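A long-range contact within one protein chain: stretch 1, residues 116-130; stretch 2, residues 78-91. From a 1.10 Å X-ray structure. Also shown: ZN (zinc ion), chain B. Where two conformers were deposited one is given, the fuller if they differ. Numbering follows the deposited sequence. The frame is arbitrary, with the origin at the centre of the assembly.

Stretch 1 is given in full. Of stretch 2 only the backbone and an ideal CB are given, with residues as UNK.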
# COMPACT_ATOMS: atom_id res chain seq x y z
N PHE A 116 -1.86 -0.81 6.85
CA PHE A 116 -1.93 -0.79 8.32
C PHE A 116 -3.21 -0.11 8.84
O PHE A 116 -3.80 0.74 8.19
CB PHE A 116 -0.76 -0.05 8.89
CG PHE A 116 0.55 -0.79 8.83
CD1 PHE A 116 1.45 -0.61 7.79
CD2 PHE A 116 0.88 -1.66 9.84
CE1 PHE A 116 2.63 -1.29 7.78
CE2 PHE A 116 2.06 -2.33 9.82
CZ PHE A 116 2.95 -2.14 8.81
N ASP A 117 -3.54 -0.52 10.06
CA ASP A 117 -4.42 0.12 11.03
C ASP A 117 -5.89 -0.16 10.75
O ASP A 117 -6.31 -0.54 9.67
CB ASP A 117 -4.11 1.62 11.11
CG ASP A 117 -2.79 1.94 11.76
OD1 ASP A 117 -2.39 3.14 11.70
OD2 ASP A 117 -2.18 1.03 12.37
N ARG A 118 -6.64 0.03 11.84
CA ARG A 118 -8.07 -0.20 12.00
C ARG A 118 -8.41 -1.67 12.04
O ARG A 118 -9.08 -2.14 12.97
CB ARG A 118 -8.93 0.56 10.98
CG ARG A 118 -10.40 0.37 11.35
CD ARG A 118 -11.28 1.19 10.38
NE ARG A 118 -12.68 0.79 10.55
CZ ARG A 118 -13.72 1.49 10.14
NH1 ARG A 118 -13.53 2.66 9.53
NH2 ARG A 118 -14.95 1.01 10.36
N GLY A 119 -8.01 -2.44 11.05
CA GLY A 119 -8.43 -3.83 10.93
C GLY A 119 -7.57 -4.81 11.69
O GLY A 119 -6.54 -4.49 12.26
N HIS A 120 -8.06 -6.04 11.70
CA HIS A 120 -7.60 -7.14 12.50
C HIS A 120 -6.76 -8.17 11.80
O HIS A 120 -6.36 -9.15 12.43
CB HIS A 120 -8.81 -7.84 13.17
CG HIS A 120 -9.73 -8.48 12.20
ND1 HIS A 120 -10.47 -7.86 11.22
CD2 HIS A 120 -9.95 -9.80 12.03
CE1 HIS A 120 -11.16 -8.74 10.49
NE2 HIS A 120 -10.84 -9.93 10.97
N GLN A 121 -6.48 -7.97 10.51
CA GLN A 121 -5.74 -8.93 9.70
C GLN A 121 -4.58 -8.25 9.01
O GLN A 121 -4.24 -8.52 7.84
CB GLN A 121 -6.62 -9.62 8.64
CG GLN A 121 -7.90 -10.27 9.16
CD GLN A 121 -8.70 -10.91 8.04
OE1 GLN A 121 -9.31 -10.21 7.25
NE2 GLN A 121 -8.60 -12.23 7.96
N VAL A 122 -3.87 -7.38 9.75
CA VAL A 122 -2.76 -6.62 9.15
C VAL A 122 -1.68 -7.50 8.64
O VAL A 122 -1.17 -7.32 7.52
CB VAL A 122 -2.27 -5.54 10.11
CG1 VAL A 122 -1.02 -4.86 9.58
CG2 VAL A 122 -3.35 -4.51 10.43
N ASN A 123 -1.17 -8.46 9.42
CA ASN A 123 -0.09 -9.29 8.96
C ASN A 123 -0.49 -10.20 7.83
O ASN A 123 0.36 -10.51 6.97
CB ASN A 123 0.56 -10.04 10.11
CG ASN A 123 1.34 -9.11 11.00
OD1 ASN A 123 2.18 -8.36 10.52
ND2 ASN A 123 1.08 -9.13 12.32
N GLU A 124 -1.72 -10.66 7.78
CA GLU A 124 -2.22 -11.43 6.66
C GLU A 124 -2.10 -10.59 5.39
O GLU A 124 -1.66 -11.09 4.36
CB GLU A 124 -3.66 -11.87 6.88
CG GLU A 124 -3.83 -12.90 8.01
CD GLU A 124 -3.68 -12.43 9.42
OE1 GLU A 124 -3.67 -11.22 9.73
OE2 GLU A 124 -3.54 -13.36 10.29
N VAL A 125 -2.52 -9.34 5.43
CA VAL A 125 -2.38 -8.47 4.27
C VAL A 125 -0.95 -8.27 3.91
O VAL A 125 -0.56 -8.37 2.71
CB VAL A 125 -3.10 -7.12 4.46
CG1 VAL A 125 -2.91 -6.29 3.19
CG2 VAL A 125 -4.58 -7.32 4.73
N LEU A 126 -0.09 -7.97 4.89
CA LEU A 126 1.30 -7.70 4.58
C LEU A 126 1.98 -8.87 3.91
O LEU A 126 2.65 -8.73 2.87
CB LEU A 126 2.03 -7.28 5.87
CG LEU A 126 1.69 -5.89 6.43
CD1 LEU A 126 2.22 -5.77 7.84
CD2 LEU A 126 2.28 -4.76 5.59
N TRP A 127 1.84 -10.06 4.50
CA TRP A 127 2.54 -11.22 3.92
C TRP A 127 1.94 -11.62 2.58
O TRP A 127 2.67 -12.15 1.74
CB TRP A 127 2.60 -12.39 4.91
CG TRP A 127 3.53 -12.14 6.04
CD1 TRP A 127 3.26 -11.95 7.35
CD2 TRP A 127 4.97 -12.05 5.90
NE1 TRP A 127 4.42 -11.75 8.04
CE2 TRP A 127 5.49 -11.81 7.19
CE3 TRP A 127 5.88 -12.16 4.83
CZ2 TRP A 127 6.84 -11.66 7.43
CZ3 TRP A 127 7.23 -12.02 5.08
CH2 TRP A 127 7.71 -11.77 6.36
N PHE A 128 0.64 -11.45 2.40
CA PHE A 128 0.03 -11.69 1.13
C PHE A 128 0.62 -10.74 0.09
O PHE A 128 0.97 -11.19 -1.02
CB PHE A 128 -1.49 -11.52 1.22
CG PHE A 128 -2.17 -11.54 -0.13
CD1 PHE A 128 -2.33 -12.70 -0.86
CD2 PHE A 128 -2.64 -10.36 -0.66
CE1 PHE A 128 -2.94 -12.69 -2.10
CE2 PHE A 128 -3.25 -10.35 -1.91
CZ PHE A 128 -3.43 -11.52 -2.63
N MET A 129 0.73 -9.48 0.41
CA MET A 129 1.26 -8.50 -0.56
C MET A 129 2.74 -8.74 -0.84
O MET A 129 3.17 -8.49 -1.97
CB MET A 129 0.97 -7.09 -0.09
CG MET A 129 -0.49 -6.67 -0.12
SD MET A 129 -1.30 -6.90 -1.71
CE MET A 129 -0.32 -5.79 -2.71
N TYR A 130 3.50 -9.21 0.15
CA TYR A 130 4.90 -9.56 -0.05
C TYR A 130 5.00 -10.69 -1.07
O TYR A 130 5.75 -10.66 -2.03
CB TYR A 130 5.46 -9.89 1.30
CG TYR A 130 6.92 -10.28 1.42
CD1 TYR A 130 7.35 -11.53 1.03
CD2 TYR A 130 7.87 -9.43 1.93
CE1 TYR A 130 8.67 -11.92 1.12
CE2 TYR A 130 9.20 -9.79 2.07
CZ TYR A 130 9.58 -11.05 1.67
OH TYR A 130 10.89 -11.51 1.80
N UNK A 78 -6.15 1.35 0.70
CA UNK A 78 -6.77 1.50 2.02
C UNK A 78 -7.44 0.22 2.49
O UNK A 78 -8.55 0.18 3.00
CB UNK A 78 -7.80 2.63 1.99
N UNK A 79 -6.69 -0.89 2.36
CA UNK A 79 -7.20 -2.16 2.87
C UNK A 79 -7.37 -2.14 4.40
O UNK A 79 -8.28 -2.80 4.90
CB UNK A 79 -6.26 -3.30 2.46
N UNK A 80 -6.50 -1.44 5.11
CA UNK A 80 -6.69 -1.24 6.56
C UNK A 80 -6.95 -2.55 7.27
O UNK A 80 -7.93 -2.75 7.99
CB UNK A 80 -7.85 -0.28 6.82
N UNK A 81 -6.10 -3.55 7.00
CA UNK A 81 -6.14 -4.79 7.71
C UNK A 81 -7.30 -5.71 7.39
O UNK A 81 -7.55 -6.64 8.20
CB UNK A 81 -6.15 -4.49 9.21
N UNK A 82 -7.99 -5.52 6.31
CA UNK A 82 -9.14 -6.36 5.91
C UNK A 82 -8.71 -7.35 4.82
O UNK A 82 -8.95 -7.17 3.64
CB UNK A 82 -10.30 -5.49 5.41
N UNK A 83 -8.01 -8.40 5.24
CA UNK A 83 -7.51 -9.42 4.36
C UNK A 83 -8.59 -10.17 3.61
O UNK A 83 -8.54 -10.37 2.38
CB UNK A 83 -6.66 -10.41 5.16
N UNK A 84 -9.65 -10.60 4.32
CA UNK A 84 -10.69 -11.36 3.68
C UNK A 84 -11.31 -10.57 2.55
O UNK A 84 -11.60 -11.14 1.46
CB UNK A 84 -11.76 -11.77 4.70
N UNK A 85 -11.59 -9.29 2.76
CA UNK A 85 -12.19 -8.47 1.71
C UNK A 85 -11.23 -8.31 0.52
O UNK A 85 -11.65 -8.47 -0.64
CB UNK A 85 -12.58 -7.10 2.27
N UNK A 86 -9.97 -8.04 0.80
CA UNK A 86 -9.00 -7.96 -0.27
C UNK A 86 -8.94 -9.20 -1.11
O UNK A 86 -8.92 -9.18 -2.36
CB UNK A 86 -7.61 -7.67 0.30
N UNK A 87 -8.85 -10.38 -0.45
CA UNK A 87 -8.72 -11.61 -1.16
C UNK A 87 -9.94 -11.86 -2.01
O UNK A 87 -9.85 -12.27 -3.19
CB UNK A 87 -8.49 -12.77 -0.19
N UNK A 88 -11.13 -11.65 -1.44
CA UNK A 88 -12.34 -11.87 -2.20
C UNK A 88 -12.40 -10.97 -3.46
O UNK A 88 -12.73 -11.42 -4.54
CB UNK A 88 -13.56 -11.62 -1.31
N UNK A 89 -12.03 -9.69 -3.27
CA UNK A 89 -12.06 -8.77 -4.39
C UNK A 89 -11.12 -9.25 -5.49
O UNK A 89 -11.47 -9.25 -6.69
CB UNK A 89 -11.68 -7.36 -3.94
N UNK A 90 -9.90 -9.64 -5.13
CA UNK A 90 -8.93 -10.04 -6.15
C UNK A 90 -9.32 -11.33 -6.82
O UNK A 90 -9.07 -11.56 -7.99
CB UNK A 90 -7.54 -10.18 -5.54
N UNK A 91 -9.96 -12.26 -6.07
CA UNK A 91 -10.46 -13.47 -6.65
C UNK A 91 -11.58 -13.17 -7.64
O UNK A 91 -11.62 -13.71 -8.77
CB UNK A 91 -10.94 -14.42 -5.55
ZN ZN B . -6.83 4.95 4.79

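At position 78 the CA-to-CB bond points away from stretch 1, but the zinc ion lies on that side, so a metal ligand such as Asp, Glu, His or Cys would suit. It is D78, whose OD1 binds zinc at 2.0 Å. Position 79 opens a turn near V125; a modest apolar side chain fits. It is V79, whose CG1 packs 3.8 Å from CG2 of V125.

Position 80 points sideways, between the zinc and the carbonyls of F116 and D117. A side chain that both ligates metal and donates a hydrogen bond is wanted, which favours histidine. H80 does both: NE2 binds zinc at 2.0 Å, while ND1 donates to F116 O at 2.7 Å and, weakly, to D117 O at 3.3 Å.

At position 81 phi is +72°, and an ideal CB would lie 2.9 Å from C of G119 and 3.1 Å from CG2 of V122. Both facts call for glycine, and it is G81; its O accepts from Q121 N at 2.9 Å.

Position 82 is an N-cap pointing away; Ser, Thr, Asp, Asn or a longer polar chain could serve. Q82 bends back, and its NE2 donates to a water at 2.8 Å that in turn donates to Q121 OE1 at 2.9 Å.

Position 83 points toward stretch 1, near CB of E124 and CG2 of V125, with F128 beyond. A large apolar or aromatic group suits. Y83 lays one ring face under E124 CB, 4.0 Å from the ring centroid, and turns its edge toward the face of F128.

At position 84 the backbone N donates to Q121 OE1 at 3.0 Å, leaving Q121 NE2 to seek an acceptor: Asp, Asn, Glu or Gln. D84 supplies OD1, 3.1 Å from Q121 NE2.

Position 85 has no stretch 1 atom within 5.5 Å of its CB and leaves the choice open; it is V85. Position 86 points toward V125, F128 and M129, an apolar setting for Leu, Ile or Met. L86 brings CD2 within 3.9 Å of F128 CD2 and 4.0 Å of V125 CG1. Position 87 is sideways, where a long apolar chain could reach F128; L87 CD1 lies 3.9 Å from F128 CE1.

Positions 88, 89 and 91 are out of reach, so any helix-tolerant residue would do; they are T88, L89 and K91. Position 90 faces the F128 ring, again inviting a long apolar residue. L90 sets CD1 3.7 Å from F128 CE2, at the ring edge, and with 83, 86 and 87 completes the hole that receives F128.

Stretch 2 78-91: DVHGQYDVLLTLLK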
# COMPACT_ATOMS: atom_id res chain seq x y z
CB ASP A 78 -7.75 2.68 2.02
CG ASP A 78 -7.03 4.01 1.84
OD1 ASP A 78 -6.65 4.67 2.83
OD2 ASP A 78 -6.78 4.37 0.66
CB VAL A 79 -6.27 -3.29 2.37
CG1 VAL A 79 -6.56 -4.61 3.04
CG2 VAL A 79 -6.32 -3.42 0.86
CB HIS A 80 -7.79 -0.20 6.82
CG HIS A 80 -7.27 1.19 6.59
ND1 HIS A 80 -6.20 1.70 7.26
CD2 HIS A 80 -7.69 2.20 5.78
CE1 HIS A 80 -5.97 2.94 6.86
NE2 HIS A 80 -6.87 3.30 5.94
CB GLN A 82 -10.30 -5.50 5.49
CG GLN A 82 -10.81 -4.63 6.59
CD GLN A 82 -11.49 -5.36 7.73
OE1 GLN A 82 -11.57 -4.78 8.87
NE2 GLN A 82 -12.01 -6.52 7.54
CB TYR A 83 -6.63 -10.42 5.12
CG TYR A 83 -6.19 -11.61 4.30
CD1 TYR A 83 -6.66 -12.87 4.52
CD2 TYR A 83 -5.25 -11.42 3.28
CE1 TYR A 83 -6.25 -13.96 3.79
CE2 TYR A 83 -4.83 -12.52 2.53
CZ TYR A 83 -5.32 -13.76 2.78
OH TYR A 83 -4.86 -14.81 1.99
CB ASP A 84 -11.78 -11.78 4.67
CG ASP A 84 -11.30 -12.63 5.82
OD1 ASP A 84 -10.28 -13.35 5.67
OD2 ASP A 84 -11.97 -12.59 6.86
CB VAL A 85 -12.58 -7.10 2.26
CG1 VAL A 85 -13.10 -6.16 1.17
CG2 VAL A 85 -13.65 -7.24 3.35
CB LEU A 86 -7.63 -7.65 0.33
CG LEU A 86 -6.45 -7.66 -0.62
CD1 LEU A 86 -6.59 -6.57 -1.68
CD2 LEU A 86 -5.12 -7.52 0.14
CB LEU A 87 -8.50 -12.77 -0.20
CG LEU A 87 -8.00 -14.07 -0.79
CD1 LEU A 87 -6.53 -14.01 -1.19
CD2 LEU A 87 -8.17 -15.16 0.26
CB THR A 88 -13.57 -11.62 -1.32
OG1 THR A 88 -13.58 -12.67 -0.34
CG2 THR A 88 -14.88 -11.65 -2.10
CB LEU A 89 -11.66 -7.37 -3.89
CG LEU A 89 -11.41 -6.35 -5.05
CD1 LEU A 89 -12.65 -6.14 -5.90
CD2 LEU A 89 -10.93 -5.03 -4.42
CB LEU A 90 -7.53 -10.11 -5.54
CG LEU A 90 -6.97 -8.79 -5.02
CD1 LEU A 90 -5.60 -9.03 -4.41
CD2 LEU A 90 -6.94 -7.69 -6.09
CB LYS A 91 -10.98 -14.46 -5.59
CG LYS A 91 -9.93 -15.17 -4.75
CD LYS A 91 -10.55 -15.81 -3.48
CE LYS A 91 -11.58 -16.89 -3.89
NZ LYS A 91 -12.20 -17.55 -2.68
O HOH W 1 -11.46 -8.74 5.93
O HOH W 2 -12.00 -5.62 11.81
O HOH W 3 -11.72 -12.39 9.66
O HOH W 4 -8.94 5.03 4.57
O HOH W 5 -6.59 6.90 5.04
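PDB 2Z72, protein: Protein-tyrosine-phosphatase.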